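Local coordinates for formiminoglutamase (PDB 4MYN), which probably hydrolyses N-formimino-L-glutamate to L-glutamate and formamide, as a manganese-dependent member of the arginase family, at residues S147-R152 with F183-S188; G120-S125 with D278-N283; Q124-G129 with F166-E171. The protein carries 2 engineered substitutions. All coordinates share one frame; numbering follows the deposited sequence.

Overall arrangement
All three contacts are buried and lie round the two-manganese site of one alpha/beta fold. Contact 2 is the deepest, about 7 Å from the centre of the chain. It is polar and hydrogen-bonded, and joins the loop after strand 114-119 to the end of strand 274-280. Contact 1 lies about 15 Å from that centre. It is buried where its segments touch, but part of its loop faces the second subunit. Contacts 1 and 2 both give ligands to one manganese, contact 2 through the engineered His122, and share its waters. Contact 3 binds no metal. It is a mainly apolar helix pair sharing Gln124 and Ser125 with contact 2. Its Phe166 meets His122 edge-to-face.

Contact 1: S147-R152 with F183-S188; sequences SHLDVR and FACQGS. With MN (manganese (II) ion), chain C; MN (manganese (II) ion), chain B.
Ser147 and Gln186 form the tight part of this contact. The backbone O of Ser147 accepts a hydrogen bond from Gln186 N at 2.9 Å, with an N-H...O angle of 155°. Cys185 CA makes a CA-H...O contact with the same oxygen at 3.6 Å. The chains come close here: the CA atoms of Ser147 and Cys185 are 4.0 Å apart. Beyond CG the side chain of Gln186 is extended (chi2 177°). This lays its amide alongside Ser147, with NE2 3.6 Å from Ser147 CB. The amide is held by others: NE2 donates to Val254 O, and OE1 pairs with Gln189 NE2. On the apolar edge, Leu149 brings its CD2 branch to 3.8 Å from Cys185 CB.

The other side of the loop leaves segment 183-188 and is more open. His148 is partly exposed, and its ND1 binds one manganese at 2.2 Å. Its NE2 bonds to Gln189 OE1, so Gln189 links Gln186 to this metal ligand. Ser147 OG sits 2.9 Å above one face of the His148 ring, offset toward the rim, and bonds to Asp238, another ligand of that manganese. Asp150 OD2 binds the second manganese, and water 1 bridges the two metals and donates to Asp150 OD1. Farther along, partly exposed Arg152 forms a salt bridge with Asp15 of the second subunit, and Gly187 N bonds to Glu73 of that subunit.

The segment SHLDVR follows strand 141-145 and is joined to the end of neighbouring strand 180-185 by the Ser147-Gln186 backbone bond. Together with Asp146, its His148 and Asp150 form the DxHxD metal-binding sequence of the arginase family, at the C-terminal edge of the parallel sheet.

Contact 2: G120-S125 with D278-N283; sequences GGHDQS and DMSELN. Engineered in segment 120-125: His122 (natural residue Asn). With MN (manganese (II) ion), chain B.
The backbone N of His122 meets the Glu281 carboxylate beside a manganese that, of this pair, His122 alone binds. His122 is an engineered residue, an asparagine in the natural protein. Its ring binds the metal through ND1 at 2.2 Å. Asp146, Asp150 and Asp236 bind the same manganese, and waters 1 and 2 complete its coordination.

Glu281 does not bind the metal. Its chain bends at chi2 (-66°) and brings OE2 back to the loop, where it accepts a hydrogen bond from His122 N at 2.8 Å. The donor meets the anti side of the carboxylate, 19° out of its plane. Water 2 gives OE2 a weak bond as well. The other oxygen, OE1, is paired with Ser249 OG.

The next layer sets the backbones in place. Glu281 N donates to Gly120 O at 2.9 Å in a nearly straight bond. Ser280 CA touches the same oxygen at 3.5 Å.

Ser280 OG lies oblique to the His122 ring, 3.4 Å from CD2. That hydroxyl accepts a bond from Gln124 NE2 at 2.8 Å, tilted 20° out of the amide plane. Gln124 and Asp278 approach from opposite directions, with Gln124 CD 3.7 Å from Asp278 OD2.

Farther out, Asp278 OD2 accepts from Asn128 ND2, and OD1 is paired with Ser234 OG. Ser234 OG also bonds to His122 NE2. With the metal at ND1, both ring nitrogens are held, which fixes the rotation of this engineered side chain.

The chemistry is thus layered. Metal bonds lie innermost, and behind them Gln124 donates to Ser280 while Ser234 and Asn128 hold Asp278. Between the two, Glu281 stays off the metal. Its OE2 holds the loop N-H and takes a weak bond from water 2, which probably helps to orient that metal-bound water.

Contact 3: Q124-G129 with F166-E171; sequences QSAPNG and FRQLLE
Leu169 lays its two methyls on the first turn of helix 125-129. A chi1 of -61° sets its CG beside the backbone N, and from there both methyls press against the near side of the helix, at its backbone carbonyls. CD1 reaches Ser125 O at 3.3 Å. CD2 reaches Ala126 O, also at 3.3 Å, and lies 3.8 Å from Gly129 CA. Gly129 has no side chain, which leaves room for the leucine beside the helix.

Phe166 and Gln168 flank this leucine. The Phe166 ring comes in from the side nearer the metals. Its CZ atom is 3.8 Å from Ser125 CB, and the serine carbon lies oblique to the ring. The same ring meets His122 edge-to-face and also packs on Phe180. Gln168 lies along the other flank, where its side chain covers Ala126 CB. The contacts across the pair are van der Waals in kind. The Ser125 hydroxyl, whose place is less certain, appears to bond to Asp278 and Ser234 instead.

The helix axes come within 8.9 Å of each other and run nearly side by side, 27° from parallel. Helix 125-135 follows strand 114-119, and helix 165-170 follows strand 141-145. Ser125 and Phe166 both touch strand 231-236 of the sheet they pack on. Two nearly parallel helices on one face of a parallel sheet are typical of the three-layer alpha/beta fold of arginases and deacetylases.

Contact 1: S147-R152 with F183-S188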
# COMPACT_ATOMS: atom_id res chain seq x y z
N SER A 147 14.17 3.92 -9.36
CA SER A 147 14.84 3.55 -8.12
C SER A 147 16.32 3.21 -8.36
O SER A 147 17.13 3.26 -7.43
CB SER A 147 14.13 2.38 -7.43
OG SER A 147 13.97 1.29 -8.33
N HIS A 148 16.66 2.86 -9.60
CA HIS A 148 18.03 2.46 -9.97
C HIS A 148 18.71 3.49 -10.87
O HIS A 148 18.04 4.25 -11.52
CB HIS A 148 17.98 1.12 -10.70
CG HIS A 148 17.04 0.13 -10.08
ND1 HIS A 148 15.76 -0.07 -10.54
CD2 HIS A 148 17.20 -0.69 -9.01
CE1 HIS A 148 15.17 -0.98 -9.79
NE2 HIS A 148 16.02 -1.37 -8.85
N LEU A 149 20.05 3.49 -10.92
CA LEU A 149 20.75 4.50 -11.73
C LEU A 149 20.85 4.13 -13.22
O LEU A 149 20.87 5.00 -14.10
CB LEU A 149 22.16 4.76 -11.18
CG LEU A 149 22.30 5.40 -9.80
CD1 LEU A 149 23.76 5.77 -9.59
CD2 LEU A 149 21.43 6.64 -9.69
N ASP A 150 20.92 2.83 -13.49
CA ASP A 150 20.92 2.33 -14.85
C ASP A 150 22.10 2.85 -15.67
O ASP A 150 21.93 3.25 -16.82
CB ASP A 150 19.60 2.66 -15.56
CG ASP A 150 18.46 1.76 -15.12
OD1 ASP A 150 18.56 1.16 -14.02
OD2 ASP A 150 17.49 1.64 -15.89
N VAL A 151 23.27 2.85 -15.04
CA VAL A 151 24.52 3.18 -15.72
C VAL A 151 25.46 1.99 -15.64
O VAL A 151 26.68 2.13 -15.74
CB VAL A 151 25.19 4.45 -15.16
CG1 VAL A 151 24.28 5.66 -15.34
CG2 VAL A 151 25.60 4.27 -13.69
N ARG A 152 24.86 0.82 -15.47
CA ARG A 152 25.61 -0.43 -15.44
C ARG A 152 26.41 -0.61 -16.72
O ARG A 152 25.97 -0.22 -17.81
CB ARG A 152 24.67 -1.63 -15.27
CG ARG A 152 23.79 -1.54 -14.04
CD ARG A 152 23.48 -2.93 -13.50
NE ARG A 152 22.74 -2.87 -12.24
CZ ARG A 152 23.28 -2.97 -11.04
NH1 ARG A 152 24.59 -3.16 -10.90
NH2 ARG A 152 22.51 -2.90 -9.96
N PHE A 183 16.35 10.71 -10.70
CA PHE A 183 15.29 11.14 -9.78
C PHE A 183 14.65 9.97 -9.03
O PHE A 183 14.16 9.03 -9.66
CB PHE A 183 14.22 11.84 -10.60
CG PHE A 183 13.23 12.61 -9.79
CD1 PHE A 183 12.05 12.01 -9.35
CD2 PHE A 183 13.43 13.96 -9.52
CE1 PHE A 183 11.11 12.73 -8.62
CE2 PHE A 183 12.49 14.69 -8.78
CZ PHE A 183 11.34 14.07 -8.33
N ALA A 184 14.59 10.09 -7.69
CA ALA A 184 13.97 9.09 -6.80
C ALA A 184 14.76 7.79 -6.74
O ALA A 184 14.18 6.71 -6.52
CB ALA A 184 12.51 8.82 -7.21
N CYS A 185 16.07 7.90 -6.94
CA CYS A 185 16.95 6.76 -6.85
C CYS A 185 17.06 6.35 -5.38
O CYS A 185 16.84 7.18 -4.48
CB CYS A 185 18.33 7.08 -7.45
SG CYS A 185 18.98 8.72 -7.05
N GLN A 186 17.37 5.08 -5.15
CA GLN A 186 17.40 4.57 -3.78
C GLN A 186 18.77 4.05 -3.38
O GLN A 186 19.31 3.15 -4.03
CB GLN A 186 16.33 3.48 -3.61
CG GLN A 186 14.88 4.02 -3.71
CD GLN A 186 13.87 2.89 -3.59
OE1 GLN A 186 14.14 1.86 -2.98
NE2 GLN A 186 12.70 3.08 -4.19
N GLY A 187 19.32 4.62 -2.32
CA GLY A 187 20.66 4.27 -1.86
C GLY A 187 20.86 2.80 -1.55
O GLY A 187 21.97 2.29 -1.68
N SER A 188 19.80 2.12 -1.13
CA SER A 188 19.89 0.69 -0.84
C SER A 188 20.06 -0.16 -2.10
O SER A 188 20.37 -1.35 -2.01
CB SER A 188 18.62 0.23 -0.12
OG SER A 188 17.49 0.51 -0.92
MN MN C . 14.51 0.65 -12.20
MN MN B . 15.38 1.53 -15.13
O HOH W 1 16.01 -0.08 -13.62
O HOH W 2 15.46 -0.71 -15.85

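Contact 2: G120-S125 with D278-N283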
# COMPACT_ATOMS: atom_id res chain seq x y z
N GLY A 120 7.60 -2.70 -21.96
CA GLY A 120 8.93 -2.96 -22.48
C GLY A 120 10.00 -2.56 -21.47
O GLY A 120 9.75 -1.76 -20.58
N GLY A 121 11.20 -3.11 -21.65
CA GLY A 121 12.34 -2.85 -20.78
C GLY A 121 12.90 -1.45 -20.92
O GLY A 121 12.73 -0.82 -21.96
N HIS A 122 13.61 -0.99 -19.90
CA HIS A 122 14.14 0.37 -19.88
C HIS A 122 15.27 0.60 -20.89
O HIS A 122 15.66 1.75 -21.12
CB HIS A 122 14.64 0.73 -18.48
CG HIS A 122 14.55 2.20 -18.17
ND1 HIS A 122 14.81 2.72 -16.92
CD2 HIS A 122 14.21 3.25 -18.95
CE1 HIS A 122 14.65 4.03 -16.95
NE2 HIS A 122 14.28 4.38 -18.17
N ASP A 123 15.78 -0.47 -21.49
CA ASP A 123 16.79 -0.31 -22.55
C ASP A 123 16.31 0.60 -23.69
O ASP A 123 17.13 1.17 -24.42
CB ASP A 123 17.27 -1.66 -23.09
CG ASP A 123 16.14 -2.64 -23.35
OD1 ASP A 123 15.53 -3.13 -22.35
OD2 ASP A 123 15.88 -2.93 -24.54
N GLN A 124 14.99 0.73 -23.85
CA GLN A 124 14.41 1.61 -24.86
C GLN A 124 14.87 3.06 -24.72
O GLN A 124 14.80 3.84 -25.69
CB GLN A 124 12.87 1.56 -24.85
CG GLN A 124 12.20 2.04 -23.52
CD GLN A 124 10.80 2.55 -23.73
OE1 GLN A 124 10.47 3.05 -24.80
NE2 GLN A 124 9.96 2.46 -22.69
N SER A 125 15.32 3.44 -23.53
CA SER A 125 15.69 4.83 -23.29
C SER A 125 16.96 5.26 -24.01
O SER A 125 17.17 6.46 -24.24
CB SER A 125 15.79 5.11 -21.79
OG SER A 125 14.50 4.98 -21.23
N ASP A 278 9.03 8.41 -22.04
CA ASP A 278 8.85 6.97 -22.10
C ASP A 278 8.51 6.39 -20.73
O ASP A 278 8.68 7.04 -19.70
CB ASP A 278 9.97 6.20 -22.83
CG ASP A 278 11.32 6.25 -22.11
OD1 ASP A 278 11.45 6.76 -20.98
OD2 ASP A 278 12.29 5.75 -22.71
N MET A 279 7.98 5.18 -20.75
CA MET A 279 7.56 4.51 -19.53
C MET A 279 7.99 3.06 -19.66
O MET A 279 7.53 2.37 -20.57
CB MET A 279 6.03 4.62 -19.42
CG MET A 279 5.41 3.94 -18.19
SD MET A 279 3.60 4.21 -18.11
CE MET A 279 3.57 5.99 -17.96
N SER A 280 8.83 2.60 -18.73
CA SER A 280 9.46 1.29 -18.87
C SER A 280 9.21 0.40 -17.64
O SER A 280 8.89 0.90 -16.55
CB SER A 280 10.97 1.44 -19.07
OG SER A 280 11.25 2.23 -20.21
N GLU A 281 9.34 -0.90 -17.86
CA GLU A 281 9.38 -1.93 -16.81
C GLU A 281 8.03 -2.46 -16.34
O GLU A 281 7.97 -3.33 -15.45
CB GLU A 281 10.29 -1.52 -15.64
CG GLU A 281 11.75 -1.26 -16.09
CD GLU A 281 12.46 -2.51 -16.58
OE1 GLU A 281 12.26 -3.58 -15.97
OE2 GLU A 281 13.25 -2.43 -17.55
N LEU A 282 6.95 -1.99 -16.96
CA LEU A 282 5.63 -2.54 -16.66
C LEU A 282 5.63 -4.02 -17.03
O LEU A 282 5.98 -4.38 -18.16
CB LEU A 282 4.55 -1.81 -17.45
CG LEU A 282 3.14 -2.23 -17.07
CD1 LEU A 282 2.81 -1.84 -15.62
CD2 LEU A 282 2.11 -1.63 -18.05
N ASN A 283 5.26 -4.87 -16.06
CA ASN A 283 5.37 -6.31 -16.22
C ASN A 283 4.08 -7.02 -15.79
O ASN A 283 3.92 -7.38 -14.62
CB ASN A 283 6.57 -6.83 -15.39
CG ASN A 283 6.93 -8.26 -15.73
OD1 ASN A 283 6.06 -9.06 -16.06
ND2 ASN A 283 8.22 -8.60 -15.64
MN MN B . 15.38 1.53 -15.13
O HOH W 2 15.46 -0.71 -15.85
O HOH W 1 16.01 -0.08 -13.62

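Contact 3: Q124-G129 with F166-E171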
# COMPACT_ATOMS: atom_id res chain seq x y z
N GLN A 124 14.99 0.73 -23.85
CA GLN A 124 14.41 1.61 -24.86
C GLN A 124 14.87 3.06 -24.72
O GLN A 124 14.80 3.84 -25.69
CB GLN A 124 12.87 1.56 -24.85
CG GLN A 124 12.20 2.04 -23.52
CD GLN A 124 10.80 2.55 -23.73
OE1 GLN A 124 10.47 3.05 -24.80
NE2 GLN A 124 9.96 2.46 -22.69
N SER A 125 15.32 3.44 -23.53
CA SER A 125 15.69 4.83 -23.29
C SER A 125 16.96 5.26 -24.01
O SER A 125 17.17 6.46 -24.24
CB SER A 125 15.79 5.11 -21.79
OG SER A 125 14.50 4.98 -21.23
N ALA A 126 17.80 4.29 -24.38
CA ALA A 126 18.99 4.60 -25.17
C ALA A 126 18.64 5.15 -26.56
O ALA A 126 19.06 6.27 -26.90
CB ALA A 126 19.93 3.40 -25.25
N PRO A 127 17.86 4.39 -27.36
CA PRO A 127 17.41 4.89 -28.67
C PRO A 127 16.55 6.14 -28.55
O PRO A 127 16.67 7.05 -29.36
CB PRO A 127 16.55 3.76 -29.24
CG PRO A 127 16.72 2.59 -28.33
CD PRO A 127 17.44 3.00 -27.10
N ASN A 128 15.65 6.17 -27.57
CA ASN A 128 14.83 7.35 -27.39
C ASN A 128 15.70 8.59 -27.14
O ASN A 128 15.46 9.65 -27.71
CB ASN A 128 13.82 7.13 -26.25
CG ASN A 128 12.72 6.15 -26.65
OD1 ASN A 128 12.54 5.84 -27.82
ND2 ASN A 128 11.97 5.66 -25.66
N GLY A 129 16.69 8.45 -26.28
CA GLY A 129 17.62 9.54 -26.02
C GLY A 129 18.39 9.95 -27.26
O GLY A 129 18.61 11.15 -27.51
N PHE A 166 21.54 4.72 -19.62
CA PHE A 166 22.06 6.05 -19.31
C PHE A 166 23.58 6.10 -19.26
O PHE A 166 24.17 7.17 -19.20
CB PHE A 166 21.37 6.64 -18.08
CG PHE A 166 19.89 6.73 -18.26
CD1 PHE A 166 19.33 7.77 -19.00
CD2 PHE A 166 19.06 5.73 -17.81
CE1 PHE A 166 17.97 7.83 -19.22
CE2 PHE A 166 17.69 5.78 -18.02
CZ PHE A 166 17.14 6.83 -18.73
N ARG A 167 24.20 4.93 -19.31
CA ARG A 167 25.63 4.88 -19.52
C ARG A 167 25.90 5.27 -20.97
O ARG A 167 26.82 6.03 -21.25
CB ARG A 167 26.20 3.49 -19.21
CG ARG A 167 27.73 3.42 -19.23
CD ARG A 167 28.23 2.19 -18.48
NE ARG A 167 29.65 2.29 -18.15
CZ ARG A 167 30.13 2.44 -16.91
NH1 ARG A 167 29.30 2.47 -15.88
NH2 ARG A 167 31.44 2.53 -16.71
N GLN A 168 25.08 4.77 -21.88
CA GLN A 168 25.31 5.07 -23.29
C GLN A 168 24.85 6.47 -23.71
O GLN A 168 25.32 7.00 -24.71
CB GLN A 168 24.80 3.96 -24.23
CG GLN A 168 23.36 3.54 -24.07
CD GLN A 168 23.05 2.19 -24.73
OE1 GLN A 168 22.70 1.22 -24.06
NE2 GLN A 168 23.17 2.14 -26.05
N LEU A 169 23.95 7.07 -22.93
CA LEU A 169 23.59 8.46 -23.19
C LEU A 169 24.62 9.45 -22.59
O LEU A 169 24.92 10.48 -23.19
CB LEU A 169 22.15 8.76 -22.76
CG LEU A 169 21.07 7.93 -23.48
CD1 LEU A 169 19.67 8.18 -22.90
CD2 LEU A 169 21.06 8.14 -25.01
N LEU A 170 25.18 9.11 -21.43
CA LEU A 170 26.22 9.95 -20.84
C LEU A 170 27.52 9.85 -21.62
O LEU A 170 28.39 10.72 -21.51
CB LEU A 170 26.48 9.56 -19.38
CG LEU A 170 25.37 9.99 -18.40
CD1 LEU A 170 25.60 9.36 -17.03
CD2 LEU A 170 25.32 11.51 -18.29
N GLU A 171 27.65 8.78 -22.40
CA GLU A 171 28.82 8.62 -23.26
C GLU A 171 28.70 9.40 -24.56
O GLU A 171 29.62 9.41 -25.38
CB GLU A 171 29.07 7.14 -23.56
CG GLU A 171 29.65 6.34 -22.41
CD GLU A 171 29.81 4.87 -22.76
OE1 GLU A 171 29.36 4.48 -23.87
OE2 GLU A 171 30.37 4.10 -21.94